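Local atomic coordinates of natterin-like protein (Lethenteron camtschaticum, PDB entry 6IUL), a protein that probably acts as a cytotoxic, pore-forming immune protein, pairing a jacalin-like lectin domain with an aerolysin-type pore-forming module. Residues F19-L33 with V45-F57. Numbering follows the deposited sequence.
Sequences FSFNGQENAATLQKL and VQVWLTDGRRETF
Phe19 and Phe57 form an offset stack, ring centroids 4.1 Å apart and planes 14° from parallel. Phe21 touches the Phe57 ring edge with its CB. Its own ring lies between Glu55 CB over one face and Leu49 CD1 over the opposite face. Phe21 CG is anti to the backbone N (chi1 -179°), which sets the ring against Val47; Phe21 CE2 meets Val47 CG1 at 3.5 Å. On the other side of the hairpin sheet, the extended Lys32 chain lies along one face of the Trp48 indole. Its NZ makes a cation-pi contact with the six-membered ring.

Strands 30-37 and 42-49 form an antiparallel hairpin with a classic beta bulge. Gln31 N bonds Trp48 O at 2.9 Å, while Lys32 N reaches the same oxygen only weakly. This hairpin belongs to a four-stranded sheet of the jacalin-like lectin domain; strand 17-22 belongs to another sheet facing it.

Thr29 N donates to Thr50 OG1, which also bonds Asn204 O. Asn26 ND2 donates to Asp51 OD2 at 2.9 Å, on that oxygen's anti side, with an N-H...O angle of 173°. Arg53 NH2 donates to Asn22 O at 3.0 Å, from above the carbonyl plane. Water 2 links Asn26 OD1, Asp51 OD2 and Arg53 NH2.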
ATOM      1  N   PHE A  19      25.100  28.821 -21.559  1.00 33.98           N
ATOM      2  CA  PHE A  19      23.918  27.958 -21.729  1.00 30.07           C
ATOM      3  C   PHE A  19      23.398  27.527 -20.399  1.00 30.42           C
ATOM      4  O   PHE A  19      24.150  27.492 -19.409  1.00 31.68           O
ATOM      5  CB  PHE A  19      24.241  26.750 -22.619  1.00 31.03           C
ATOM      6  CG  PHE A  19      25.316  25.819 -22.066  1.00 31.97           C
ATOM      7  CD1 PHE A  19      24.984  24.826 -21.170  1.00 32.34           C
ATOM      8  CD2 PHE A  19      26.644  25.958 -22.432  1.00 31.25           C
ATOM      9  CE1 PHE A  19      25.944  23.986 -20.652  1.00 31.49           C
ATOM     10  CE2 PHE A  19      27.620  25.137 -21.919  1.00 31.85           C
ATOM     11  CZ  PHE A  19      27.265  24.118 -21.040  1.00 33.44           C
ATOM     12  N   SER A  20      22.113  27.223 -20.366  1.00 34.93           N
ATOM     13  CA  SER A  20      21.459  26.648 -19.196  1.00 39.11           C
ATOM     14  C   SER A  20      20.361  25.708 -19.628  1.00 37.83           C
ATOM     15  O   SER A  20      19.509  26.087 -20.383  1.00 40.49           O
ATOM     16  CB  SER A  20      20.859  27.750 -18.301  1.00 44.01           C
ATOM     17  OG  SER A  20      20.492  27.243 -17.016  1.00 39.91           O
ATOM     18  N   PHE A  21      20.390  24.474 -19.135  1.00 34.03           N
ATOM     19  CA  PHE A  21      19.400  23.475 -19.471  1.00 30.55           C
ATOM     20  C   PHE A  21      18.952  22.961 -18.115  1.00 33.47           C
ATOM     21  O   PHE A  21      19.685  22.206 -17.424  1.00 29.86           O
ATOM     22  CB  PHE A  21      20.040  22.358 -20.322  1.00 30.14           C
ATOM     23  CG  PHE A  21      19.085  21.285 -20.754  1.00 30.45           C
ATOM     24  CD1 PHE A  21      17.985  21.607 -21.498  1.00 32.54           C
ATOM     25  CD2 PHE A  21      19.292  19.964 -20.415  1.00 29.51           C
ATOM     26  CE1 PHE A  21      17.099  20.647 -21.891  1.00 32.09           C
ATOM     27  CE2 PHE A  21      18.403  18.988 -20.795  1.00 31.00           C
ATOM     28  CZ  PHE A  21      17.325  19.320 -21.555  1.00 32.49           C
ATOM     29  N   ASN A  22      17.748  23.359 -17.736  1.00 30.72           N
ATOM     30  CA  ASN A  22      17.296  23.257 -16.340  1.00 31.10           C
ATOM     31  C   ASN A  22      15.860  22.794 -16.272  1.00 30.83           C
ATOM     32  O   ASN A  22      15.009  23.415 -16.875  1.00 34.44           O
ATOM     33  CB  ASN A  22      17.425  24.648 -15.712  1.00 31.76           C
ATOM     34  CG  ASN A  22      17.132  24.662 -14.228  1.00 36.36           C
ATOM     35  OD1 ASN A  22      16.652  23.689 -13.682  1.00 42.98           O
ATOM     36  ND2 ASN A  22      17.431  25.774 -13.554  1.00 35.05           N
ATOM     37  N   GLY A  23      15.577  21.730 -15.532  1.00 28.96           N
ATOM     38  CA  GLY A  23      14.196  21.237 -15.352  1.00 29.53           C
ATOM     39  C   GLY A  23      13.453  21.839 -14.169  1.00 28.45           C
ATOM     40  O   GLY A  23      12.359  21.383 -13.807  1.00 29.40           O
ATOM     41  N   GLN A  24      14.034  22.861 -13.562  1.00 28.99           N
ATOM     42  CA  GLN A  24      13.473  23.518 -12.357  1.00 36.54           C
ATOM     43  C   GLN A  24      11.978  23.806 -12.351  1.00 39.93           C
ATOM     44  O   GLN A  24      11.313  23.527 -11.362  1.00 38.39           O
ATOM     45  CB  GLN A  24      14.172  24.863 -12.100  1.00 40.68           C
ATOM     46  CG  GLN A  24      13.890  25.450 -10.726  1.00 41.67           C
ATOM     47  CD  GLN A  24      15.001  26.365 -10.235  1.00 42.07           C
ATOM     48  OE1 GLN A  24      16.130  26.300 -10.711  1.00 47.19           O
ATOM     49  NE2 GLN A  24      14.684  27.239  -9.316  1.00 42.74           N
ATOM     50  N   GLU A  25      11.459  24.349 -13.440  1.00 41.71           N
ATOM     51  CA  GLU A  25      10.059  24.828 -13.482  1.00 46.64           C
ATOM     52  C   GLU A  25       9.026  23.734 -13.312  1.00 42.68           C
ATOM     53  O   GLU A  25       7.975  23.990 -12.722  1.00 45.96           O
ATOM     54  CB  GLU A  25       9.774  25.568 -14.774  1.00 52.73           C
ATOM     55  CG  GLU A  25      10.657  26.800 -14.901  1.00 67.51           C
ATOM     56  CD  GLU A  25      10.379  27.651 -16.150  1.00 80.14           C
ATOM     57  OE1 GLU A  25       9.568  27.254 -17.049  1.00 83.81           O
ATOM     58  OE2 GLU A  25      10.992  28.743 -16.217  1.00 74.79           O
ATOM     59  N   ASN A  26       9.310  22.528 -13.805  1.00 37.74           N
ATOM     60  CA  ASN A  26       8.372  21.416 -13.657  1.00 33.83           C
ATOM     61  C   ASN A  26       8.986  20.248 -12.909  1.00 32.60           C
ATOM     62  O   ASN A  26       8.499  19.123 -12.987  1.00 34.96           O
ATOM     63  CB  ASN A  26       7.840  20.967 -15.028  1.00 36.34           C
ATOM     64  CG  ASN A  26       8.948  20.556 -15.981  1.00 39.04           C
ATOM     65  OD1 ASN A  26      10.129  20.793 -15.710  1.00 38.83           O
ATOM     66  ND2 ASN A  26       8.579  19.914 -17.087  1.00 32.10           N
ATOM     67  N   ALA A  27      10.078  20.519 -12.194  1.00 34.83           N
ATOM     68  CA  ALA A  27      10.811  19.500 -11.414  1.00 34.32           C
ATOM     69  C   ALA A  27      11.229  18.267 -12.212  1.00 35.01           C
ATOM     70  O   ALA A  27      11.284  17.147 -11.695  1.00 34.43           O
ATOM     71  CB  ALA A  27       9.984  19.085 -10.200  1.00 42.22           C
ATOM     72  N   ALA A  28      11.501  18.465 -13.494  1.00 34.86           N
ATOM     73  CA  ALA A  28      12.051  17.399 -14.313  1.00 32.00           C
ATOM     74  C   ALA A  28      13.540  17.280 -13.988  1.00 29.96           C
ATOM     75  O   ALA A  28      14.201  18.285 -13.782  1.00 30.00           O
ATOM     76  CB  ALA A  28      11.848  17.689 -15.791  1.00 32.53           C
ATOM     77  N   THR A  29      14.047  16.055 -13.948  1.00 27.63           N
ATOM     78  CA  THR A  29      15.369  15.802 -13.486  1.00 27.75           C
ATOM     79  C   THR A  29      16.221  15.058 -14.517  1.00 27.49           C
ATOM     80  O   THR A  29      15.759  14.587 -15.527  1.00 26.66           O
ATOM     81  CB  THR A  29      15.328  14.977 -12.180  1.00 29.94           C
ATOM     82  OG1 THR A  29      14.647  13.747 -12.380  1.00 28.99           O
ATOM     83  CG2 THR A  29      14.626  15.753 -11.080  1.00 32.34           C
ATOM     84  N   LEU A  30      17.503  14.974 -14.240  1.00 28.99           N
ATOM     85  CA  LEU A  30      18.454  14.365 -15.142  1.00 27.71           C
ATOM     86  C   LEU A  30      18.177  12.879 -15.267  1.00 24.78           C
ATOM     87  O   LEU A  30      18.179  12.188 -14.271  1.00 25.53           O
ATOM     88  CB  LEU A  30      19.880  14.588 -14.622  1.00 26.98           C
ATOM     89  CG  LEU A  30      20.989  13.917 -15.432  1.00 30.13           C
ATOM     90  CD1 LEU A  30      21.080  14.536 -16.830  1.00 31.97           C
ATOM     91  CD2 LEU A  30      22.331  14.005 -14.696  1.00 30.54           C
ATOM     92  N   GLN A  31      17.971  12.408 -16.497  1.00 25.40           N
ATOM     93  CA  GLN A  31      17.731  11.004 -16.775  1.00 27.35           C
ATOM     94  C   GLN A  31      18.928  10.348 -17.446  1.00 26.48           C
ATOM     95  O   GLN A  31      19.275   9.199 -17.135  1.00 28.35           O
ATOM     96  CB  GLN A  31      16.490  10.805 -17.657  1.00 30.24           C
ATOM     97  CG  GLN A  31      16.256   9.320 -17.909  1.00 35.38           C
ATOM     98  CD  GLN A  31      14.889   8.926 -18.404  1.00 39.33           C
ATOM     99  OE1 GLN A  31      13.970   9.742 -18.526  1.00 37.60           O
ATOM    100  NE2 GLN A  31      14.782   7.651 -18.779  1.00 45.35           N
ATOM    101  N   LYS A  32      19.556  11.075 -18.364  1.00 25.73           N
ATOM    102  CA  LYS A  32      20.614  10.530 -19.145  1.00 26.66           C
ATOM    103  C   LYS A  32      21.618  11.613 -19.564  1.00 26.96           C
ATOM    104  O   LYS A  32      21.248  12.725 -19.879  1.00 26.15           O
ATOM    105  CB  LYS A  32      20.013   9.871 -20.382  1.00 29.16           C
ATOM    106  CG  LYS A  32      20.976   9.083 -21.266  1.00 33.94           C
ATOM    107  CD  LYS A  32      20.188   8.490 -22.462  1.00 36.04           C
ATOM    108  CE  LYS A  32      21.062   7.687 -23.382  1.00 43.82           C
ATOM    109  NZ  LYS A  32      20.224   6.932 -24.376  1.00 52.18           N
ATOM    110  N   LEU A  33      22.891  11.233 -19.638  1.00 25.50           N
ATOM    111  CA  LEU A  33      23.957  12.114 -20.066  1.00 25.43           C
ATOM    112  C   LEU A  33      24.866  11.387 -21.039  1.00 26.43           C
ATOM    113  O   LEU A  33      25.165  10.202 -20.872  1.00 25.85           O
ATOM    114  CB  LEU A  33      24.786  12.472 -18.863  1.00 27.44           C
ATOM    115  CG  LEU A  33      26.038  13.270 -19.052  1.00 32.39           C
ATOM    116  CD1 LEU A  33      25.650  14.618 -19.597  1.00 36.84           C
ATOM    117  CD2 LEU A  33      26.863  13.459 -17.765  1.00 29.94           C
ATOM    118  N   VAL A  45      28.412  17.735 -24.747  1.00 24.88           N
ATOM    119  CA  VAL A  45      27.535  17.025 -23.846  1.00 29.12           C
ATOM    120  C   VAL A  45      26.128  17.027 -24.435  1.00 27.56           C
ATOM    121  O   VAL A  45      25.677  18.035 -24.953  1.00 27.80           O
ATOM    122  CB  VAL A  45      27.567  17.760 -22.490  1.00 31.57           C
ATOM    123  CG1 VAL A  45      26.360  17.492 -21.686  1.00 41.47           C
ATOM    124  CG2 VAL A  45      28.781  17.357 -21.690  1.00 34.99           C
ATOM    125  N   GLN A  46      25.449  15.907 -24.355  1.00 26.62           N
ATOM    126  CA  GLN A  46      24.027  15.853 -24.598  1.00 27.80           C
ATOM    127  C   GLN A  46      23.296  15.363 -23.310  1.00 27.57           C
ATOM    128  O   GLN A  46      23.713  14.407 -22.658  1.00 24.73           O
ATOM    129  CB  GLN A  46      23.769  14.952 -25.774  1.00 31.30           C
ATOM    130  CG  GLN A  46      22.322  14.703 -26.155  1.00 34.50           C
ATOM    131  CD  GLN A  46      22.154  14.119 -27.547  1.00 36.59           C
ATOM    132  OE1 GLN A  46      22.415  12.955 -27.806  1.00 49.46           O
ATOM    133  NE2 GLN A  46      21.677  14.948 -28.429  1.00 45.12           N
ATOM    134  N   VAL A  47      22.204  16.016 -22.965  1.00 24.11           N
ATOM    135  CA  VAL A  47      21.525  15.803 -21.713  1.00 24.91           C
ATOM    136  C   VAL A  47      20.042  15.593 -21.973  1.00 26.01           C
ATOM    137  O   VAL A  47      19.399  16.350 -22.748  1.00 25.56           O
ATOM    138  CB  VAL A  47      21.663  17.066 -20.827  1.00 26.98           C
ATOM    139  CG1 VAL A  47      20.931  16.902 -19.502  1.00 32.39           C
ATOM    140  CG2 VAL A  47      23.127  17.438 -20.596  1.00 29.59           C
ATOM    141  N   TRP A  48      19.495  14.583 -21.294  1.00 26.17           N
ATOM    142  CA  TRP A  48      18.058  14.271 -21.348  1.00 27.98           C
ATOM    143  C   TRP A  48      17.428  14.427 -19.945  1.00 27.18           C
ATOM    144  O   TRP A  48      18.007  13.957 -18.936  1.00 27.00           O
ATOM    145  CB  TRP A  48      17.837  12.820 -21.747  1.00 28.73           C
ATOM    146  CG  TRP A  48      18.212  12.421 -23.139  1.00 31.33           C
ATOM    147  CD1 TRP A  48      17.344  12.142 -24.156  1.00 31.54           C
ATOM    148  CD2 TRP A  48      19.531  12.141 -23.644  1.00 30.05           C
ATOM    149  NE1 TRP A  48      18.042  11.719 -25.263  1.00 34.28           N
ATOM    150  CE2 TRP A  48      19.384  11.705 -24.982  1.00 33.56           C
ATOM    151  CE3 TRP A  48      20.805  12.199 -23.094  1.00 31.54           C
ATOM    152  CZ2 TRP A  48      20.494  11.360 -25.804  1.00 33.19           C
ATOM    153  CZ3 TRP A  48      21.892  11.851 -23.859  1.00 30.42           C
ATOM    154  CH2 TRP A  48      21.740  11.426 -25.222  1.00 33.31           C
ATOM    155  N   LEU A  49      16.274  15.075 -19.877  1.00 25.47           N
ATOM    156  CA  LEU A  49      15.522  15.191 -18.636  1.00 27.51           C
ATOM    157  C   LEU A  49      14.349  14.229 -18.623  1.00 28.62           C
ATOM    158  O   LEU A  49      13.958  13.712 -19.651  1.00 30.11           O
ATOM    159  CB  LEU A  49      15.050  16.602 -18.421  1.00 27.89           C
ATOM    160  CG  LEU A  49      16.138  17.663 -18.444  1.00 28.82           C
ATOM    161  CD1 LEU A  49      15.559  19.053 -18.199  1.00 31.36           C
ATOM    162  CD2 LEU A  49      17.222  17.344 -17.428  1.00 29.00           C
ATOM    163  N   THR A  50      13.799  13.967 -17.442  1.00 27.60           N
ATOM    164  CA  THR A  50      12.749  12.965 -17.282  1.00 27.21           C
ATOM    165  C   THR A  50      11.409  13.382 -17.925  1.00 28.86           C
ATOM    166  O   THR A  50      10.542  12.531 -18.038  1.00 33.46           O
ATOM    167  CB  THR A  50      12.478  12.657 -15.817  1.00 24.68           C
ATOM    168  OG1 THR A  50      12.245  13.887 -15.121  1.00 27.67           O
ATOM    169  CG2 THR A  50      13.636  11.898 -15.196  1.00 27.71           C
ATOM    170  N   ASP A  51      11.264  14.631 -18.362  1.00 28.68           N
ATOM    171  CA  ASP A  51      10.095  15.058 -19.159  1.00 32.44           C
ATOM    172  C   ASP A  51      10.336  14.978 -20.682  1.00 34.50           C
ATOM    173  O   ASP A  51       9.593  15.536 -21.445  1.00 35.17           O
ATOM    174  CB  ASP A  51       9.678  16.506 -18.812  1.00 30.99           C
ATOM    175  CG  ASP A  51      10.756  17.540 -19.162  1.00 33.11           C
ATOM    176  OD1 ASP A  51      11.852  17.145 -19.627  1.00 38.23           O
ATOM    177  OD2 ASP A  51      10.546  18.778 -18.954  1.00 32.06           O
ATOM    178  N   GLY A  52      11.385  14.308 -21.112  1.00 34.53           N
ATOM    179  CA  GLY A  52      11.638  14.101 -22.544  1.00 34.53           C
ATOM    180  C   GLY A  52      12.405  15.240 -23.209  1.00 31.43           C
ATOM    181  O   GLY A  52      12.779  15.144 -24.349  1.00 31.83           O
ATOM    182  N   ARG A  53      12.687  16.320 -22.500  1.00 33.23           N
ATOM    183  CA  ARG A  53      13.496  17.362 -23.094  1.00 32.92           C
ATOM    184  C   ARG A  53      14.921  16.832 -23.307  1.00 35.33           C
ATOM    185  O   ARG A  53      15.410  15.986 -22.556  1.00 34.78           O
ATOM    186  CB  ARG A  53      13.526  18.614 -22.221  1.00 37.26           C
ATOM    187  CG  ARG A  53      12.195  19.378 -22.121  1.00 37.14           C
ATOM    188  CD  ARG A  53      12.303  20.458 -21.056  1.00 37.21           C
ATOM    189  NE  ARG A  53      13.258  21.505 -21.415  1.00 40.51           N
ATOM    190  CZ  ARG A  53      13.829  22.346 -20.554  1.00 38.52           C
ATOM    191  NH1 ARG A  53      14.710  23.259 -20.983  1.00 41.15           N
ATOM    192  NH2 ARG A  53      13.581  22.265 -19.251  1.00 35.37           N
ATOM    193  N   ARG A  54      15.595  17.379 -24.297  1.00 34.90           N
ATOM    194  CA  ARG A  54      16.898  16.900 -24.715  1.00 41.02           C
ATOM    195  C   ARG A  54      17.658  18.033 -25.384  1.00 37.18           C
ATOM    196  O   ARG A  54      17.114  18.742 -26.220  1.00 33.70           O
ATOM    197  CB  ARG A  54      16.671  15.744 -25.683  1.00 44.33           C
ATOM    198  CG  ARG A  54      17.849  15.374 -26.510  1.00 51.90           C
ATOM    199  CD  ARG A  54      17.573  14.123 -27.286  1.00 52.52           C
ATOM    200  NE  ARG A  54      16.623  14.338 -28.357  1.00 58.46           N
ATOM    201  CZ  ARG A  54      16.926  14.354 -29.635  1.00 57.09           C
ATOM    202  NH1 ARG A  54      18.172  14.223 -30.038  1.00 61.74           N
ATOM    203  NH2 ARG A  54      15.966  14.537 -30.523  1.00 63.66           N
ATOM    204  N   GLU A  55      18.908  18.218 -25.005  1.00 37.06           N
ATOM    205  CA  GLU A  55      19.693  19.255 -25.630  1.00 36.86           C
ATOM    206  C   GLU A  55      21.196  18.966 -25.643  1.00 33.73           C
ATOM    207  O   GLU A  55      21.706  18.284 -24.776  1.00 34.21           O
ATOM    208  CB  GLU A  55      19.403  20.601 -24.947  1.00 39.52           C
ATOM    209  CG  GLU A  55      19.587  21.793 -25.892  1.00 46.79           C
ATOM    210  CD  GLU A  55      19.101  23.137 -25.324  1.00 52.48           C
ATOM    211  OE1 GLU A  55      19.634  24.183 -25.761  1.00 54.42           O
ATOM    212  OE2 GLU A  55      18.237  23.159 -24.427  1.00 57.31           O
ATOM    213  N   THR A  56      21.888  19.584 -26.601  1.00 29.59           N
ATOM    214  CA  THR A  56      23.282  19.392 -26.840  1.00 26.80           C
ATOM    215  C   THR A  56      24.057  20.699 -26.789  1.00 26.62           C
ATOM    216  O   THR A  56      23.637  21.726 -27.313  1.00 31.87           O
ATOM    217  CB  THR A  56      23.479  18.728 -28.223  1.00 28.40           C
ATOM    218  OG1 THR A  56      22.817  17.450 -28.248  1.00 26.51           O
ATOM    219  CG2 THR A  56      24.963  18.504 -28.481  1.00 29.54           C
ATOM    220  N   PHE A  57      25.211  20.651 -26.149  1.00 23.96           N
ATOM    221  CA  PHE A  57      26.123  21.752 -26.093  1.00 27.15           C
ATOM    222  C   PHE A  57      27.505  21.318 -26.504  1.00 28.97           C
ATOM    223  O   PHE A  57      27.869  20.140 -26.279  1.00 31.68           O
ATOM    224  CB  PHE A  57      26.148  22.286 -24.658  1.00 28.11           C
ATOM    225  CG  PHE A  57      24.779  22.611 -24.138  1.00 29.54           C
ATOM    226  CD1 PHE A  57      24.100  23.739 -24.590  1.00 33.10           C
ATOM    227  CD2 PHE A  57      24.146  21.754 -23.264  1.00 30.82           C
ATOM    228  CE1 PHE A  57      22.805  24.009 -24.160  1.00 35.15           C
ATOM    229  CE2 PHE A  57      22.885  22.019 -22.825  1.00 32.26           C
ATOM    230  CZ  PHE A  57      22.211  23.145 -23.277  1.00 34.11           C
TER
HETATM  231  O   HOH W   1      16.314  25.162 -19.266  1.00 31.41           O
HETATM  232  O   HOH W   2      11.589  21.064 -18.014  1.00 39.57           O
HETATM  233  O   HOH W   3      11.179  10.195 -18.070  1.00 41.80           O